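Local coordinates for PAC2 family protein (Mycobacterium tuberculosis, PDB 2WAM) that is of unknown function but belongs to the PAC2 family and represents a duplicated gene family in actinobacteria, at residues G44-E52 with R158-L166. Residues are numbered along the deposited sequence; the frame is centred on the assembly and turned at random.
Sequences GQPGMYELE and RFITAVRLL
The ring of Y49 is sandwiched: L166 lays CD1 over one face, 4.0 Å from the ring centroid, a CH-pi contact, while the backbone N of Q45 sits above the opposite face. A162 comes in at the ring edge, its CB 3.8 Å from Y49 CE2, and L51 CG lies in the ring plane at another part of the rim. The Y49 torsion that puts CG between backbone N and carbonyl carbon (chi1 67°) swings the ring back over Q45. At the edge of the R158 guanidinium, in plane, P46 O takes a weak hydrogen bond from R158 NH2 (3.3 Å, 130°). Q45 NE2 is also near that edge, the amide and guanidinium planes lying 8° apart. Such a ring illustrates how a helix can clamp the outer hairpin of a sheet, the aromatic lying between L166 and the neighbouring strand. Within this chain, strands 44-45 and 49-51 form one end of the mixed sheet and helix 156-169 packs alongside; G44 makes backbone hydrogen bonds to the second subunit. A classic beta bulge shapes the turn: M48 and Y49 both face Q45, whose carbonyl O accepts from M48 N (2.8 Å) and Y49 N (3.1 Å). M48 thereby also points to the helix, laying CG against A162 CB at 3.8 Å. Extended throughout, with CG anti to its backbone N, Q45 reaches the helix, where a water accepts from NE2 (3.0 Å) and donates to R158 O. E105 of a third subunit holds R158 more strongly, through a salt bridge to NH1, and P43 of the second subunit packs on Y49.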
loop_
_atom_site.group_PDB
_atom_site.type_symbol
_atom_site.label_atom_id
_atom_site.label_comp_id
_atom_site.label_asym_id
_atom_site.label_seq_id
_atom_site.Cartn_x
_atom_site.Cartn_y
_atom_site.Cartn_z
ATOM N N GLY A 44 -1.867 -13.869 -0.171
ATOM C CA GLY A 44 -0.594 -13.944 -0.845
ATOM C C GLY A 44 0.303 -12.801 -0.444
ATOM O O GLY A 44 0.255 -12.330 0.692
ATOM N N GLN A 45 1.146 -12.382 -1.380
ATOM C CA GLN A 45 1.974 -11.208 -1.205
ATOM C C GLN A 45 1.591 -10.205 -2.283
ATOM O O GLN A 45 1.785 -10.452 -3.471
ATOM C CB GLN A 45 3.460 -11.563 -1.295
ATOM C CG GLN A 45 4.390 -10.336 -1.322
ATOM C CD GLN A 45 5.874 -10.697 -1.271
ATOM O OE1 GLN A 45 6.254 -11.791 -0.841
ATOM N NE2 GLN A 45 6.717 -9.766 -1.703
ATOM N N PRO A 46 1.036 -9.066 -1.867
ATOM C CA PRO A 46 0.573 -8.066 -2.834
ATOM C C PRO A 46 1.686 -7.659 -3.798
ATOM O O PRO A 46 2.809 -7.342 -3.395
ATOM C CB PRO A 46 0.165 -6.888 -1.954
ATOM C CG PRO A 46 -0.015 -7.481 -0.573
ATOM C CD PRO A 46 0.971 -8.579 -0.480
ATOM N N GLY A 47 1.363 -7.695 -5.085
ATOM C CA GLY A 47 2.309 -7.357 -6.120
ATOM C C GLY A 47 3.338 -8.439 -6.396
ATOM O O GLY A 47 4.309 -8.187 -7.118
ATOM N N MET A 48 3.152 -9.632 -5.826
ATOM C CA MET A 48 4.104 -10.704 -6.068
ATOM C C MET A 48 3.487 -12.066 -6.404
ATOM O O MET A 48 3.901 -12.706 -7.365
ATOM C CB MET A 48 5.094 -10.838 -4.912
ATOM C CG MET A 48 6.304 -11.677 -5.294
ATOM S SD MET A 48 7.259 -10.955 -6.660
ATOM C CE MET A 48 7.660 -12.471 -7.453
ATOM N N TYR A 49 2.523 -12.517 -5.602
ATOM C CA TYR A 49 1.845 -13.777 -5.877
ATOM C C TYR A 49 0.548 -13.930 -5.112
ATOM O O TYR A 49 0.413 -13.432 -3.996
ATOM C CB TYR A 49 2.754 -14.977 -5.581
ATOM C CG TYR A 49 3.092 -15.177 -4.111
ATOM C CD1 TYR A 49 2.225 -15.859 -3.253
ATOM C CD2 TYR A 49 4.285 -14.713 -3.585
ATOM C CE1 TYR A 49 2.537 -16.063 -1.916
ATOM C CE2 TYR A 49 4.601 -14.905 -2.247
ATOM C CZ TYR A 49 3.730 -15.578 -1.416
ATOM O OH TYR A 49 4.062 -15.758 -0.090
ATOM N N GLU A 50 -0.403 -14.619 -5.740
ATOM C CA GLU A 50 -1.597 -15.116 -5.079
ATOM C C GLU A 50 -1.436 -16.603 -4.764
ATOM O O GLU A 50 -0.996 -17.392 -5.610
ATOM C CB GLU A 50 -2.805 -14.964 -5.984
ATOM C CG GLU A 50 -3.292 -13.555 -6.183
ATOM C CD GLU A 50 -4.769 -13.514 -6.563
ATOM O OE1 GLU A 50 -5.401 -14.600 -6.667
ATOM O OE2 GLU A 50 -5.295 -12.392 -6.745
ATOM N N LEU A 51 -1.800 -16.985 -3.549
ATOM C CA LEU A 51 -1.907 -18.395 -3.198
ATOM C C LEU A 51 -3.209 -19.002 -3.686
ATOM O O LEU A 51 -4.258 -18.370 -3.630
ATOM C CB LEU A 51 -1.833 -18.561 -1.688
ATOM C CG LEU A 51 -0.419 -18.426 -1.157
ATOM C CD1 LEU A 51 -0.420 -18.533 0.346
ATOM C CD2 LEU A 51 0.468 -19.498 -1.806
ATOM N N GLU A 52 -3.138 -20.232 -4.166
ATOM C CA GLU A 52 -4.328 -21.054 -4.351
ATOM C C GLU A 52 -4.537 -21.857 -3.060
ATOM O O GLU A 52 -4.133 -23.011 -2.972
ATOM C CB GLU A 52 -4.120 -21.998 -5.523
ATOM C CG GLU A 52 -5.348 -22.784 -5.916
ATOM C CD GLU A 52 -6.269 -21.987 -6.806
ATOM O OE1 GLU A 52 -6.177 -20.736 -6.787
ATOM O OE2 GLU A 52 -7.073 -22.618 -7.529
ATOM N N ARG A 158 13.171 -9.335 -4.737
ATOM C CA ARG A 158 11.860 -9.510 -4.142
ATOM C C ARG A 158 11.249 -10.859 -4.567
ATOM O O ARG A 158 10.713 -11.604 -3.749
ATOM C CB ARG A 158 10.963 -8.337 -4.518
ATOM C CG ARG A 158 9.694 -8.248 -3.715
ATOM C CD ARG A 158 9.118 -6.867 -3.827
ATOM N NE ARG A 158 7.670 -6.915 -3.920
ATOM C CZ ARG A 158 6.924 -5.935 -4.411
ATOM N NH1 ARG A 158 7.495 -4.824 -4.855
ATOM N NH2 ARG A 158 5.605 -6.072 -4.459
ATOM N N PHE A 159 11.360 -11.165 -5.853
ATOM C CA PHE A 159 10.882 -12.414 -6.419
ATOM C C PHE A 159 11.535 -13.634 -5.776
ATOM O O PHE A 159 10.843 -14.538 -5.299
ATOM C CB PHE A 159 11.111 -12.424 -7.938
ATOM C CG PHE A 159 10.874 -13.762 -8.575
ATOM C CD1 PHE A 159 11.921 -14.451 -9.185
ATOM C CD2 PHE A 159 9.622 -14.346 -8.541
ATOM C CE1 PHE A 159 11.713 -15.679 -9.763
ATOM C CE2 PHE A 159 9.403 -15.582 -9.114
ATOM C CZ PHE A 159 10.449 -16.249 -9.735
ATOM N N ILE A 160 12.866 -13.655 -5.767
ATOM C CA ILE A 160 13.618 -14.749 -5.163
ATOM C C ILE A 160 13.275 -14.963 -3.678
ATOM O O ILE A 160 13.068 -16.095 -3.229
ATOM C CB ILE A 160 15.122 -14.534 -5.326
ATOM C CG1 ILE A 160 15.526 -14.740 -6.790
ATOM C CG2 ILE A 160 15.894 -15.485 -4.430
ATOM C CD1 ILE A 160 16.817 -14.033 -7.166
ATOM N N THR A 161 13.190 -13.878 -2.919
ATOM C CA THR A 161 12.806 -13.983 -1.523
ATOM C C THR A 161 11.443 -14.660 -1.366
ATOM O O THR A 161 11.286 -15.568 -0.543
ATOM C CB THR A 161 12.783 -12.612 -0.846
ATOM O OG1 THR A 161 14.120 -12.115 -0.756
ATOM C CG2 THR A 161 12.184 -12.717 0.544
ATOM N N ALA A 162 10.464 -14.219 -2.152
ATOM C CA ALA A 162 9.145 -14.839 -2.141
ATOM C C ALA A 162 9.199 -16.353 -2.420
ATOM O O ALA A 162 8.526 -17.120 -1.749
ATOM C CB ALA A 162 8.201 -14.133 -3.119
ATOM N N VAL A 163 9.997 -16.781 -3.400
ATOM C CA VAL A 163 10.157 -18.210 -3.689
ATOM C C VAL A 163 10.840 -18.926 -2.519
ATOM O O VAL A 163 10.387 -19.979 -2.064
ATOM C CB VAL A 163 10.959 -18.470 -4.997
ATOM C CG1 VAL A 163 11.268 -19.944 -5.155
ATOM C CG2 VAL A 163 10.194 -17.979 -6.217
ATOM N N ARG A 164 11.930 -18.351 -2.028
ATOM C CA ARG A 164 12.622 -18.927 -0.887
ATOM C C ARG A 164 11.700 -19.047 0.343
ATOM O O ARG A 164 11.764 -20.036 1.089
ATOM C CB ARG A 164 13.876 -18.114 -0.554
ATOM C CG ARG A 164 14.545 -18.540 0.741
ATOM C CD ARG A 164 15.890 -17.901 0.913
ATOM N NE ARG A 164 15.772 -16.486 1.195
ATOM C CZ ARG A 164 15.566 -15.999 2.410
ATOM N NH1 ARG A 164 15.454 -16.830 3.433
ATOM N NH2 ARG A 164 15.465 -14.692 2.595
ATOM N N LEU A 165 10.846 -18.045 0.554
ATOM C CA LEU A 165 9.921 -18.069 1.680
ATOM C C LEU A 165 8.790 -19.090 1.489
ATOM O O LEU A 165 8.325 -19.694 2.454
ATOM C CB LEU A 165 9.371 -16.674 1.973
ATOM C CG LEU A 165 8.365 -16.556 3.124
ATOM C CD1 LEU A 165 8.388 -15.146 3.691
ATOM C CD2 LEU A 165 6.930 -16.955 2.721
ATOM N N LEU A 166 8.353 -19.287 0.249
ATOM C CA LEU A 166 7.364 -20.318 -0.047
ATOM C C LEU A 166 7.966 -21.711 0.145
ATOM O O LEU A 166 7.358 -22.578 0.776
ATOM C CB LEU A 166 6.822 -20.148 -1.467
ATOM C CG LEU A 166 5.684 -19.132 -1.585
ATOM C CD1 LEU A 166 5.210 -18.994 -3.015
ATOM C CD2 LEU A 166 4.537 -19.561 -0.704
HETATM O O HOH W 1 9.363 -11.087 -1.345
#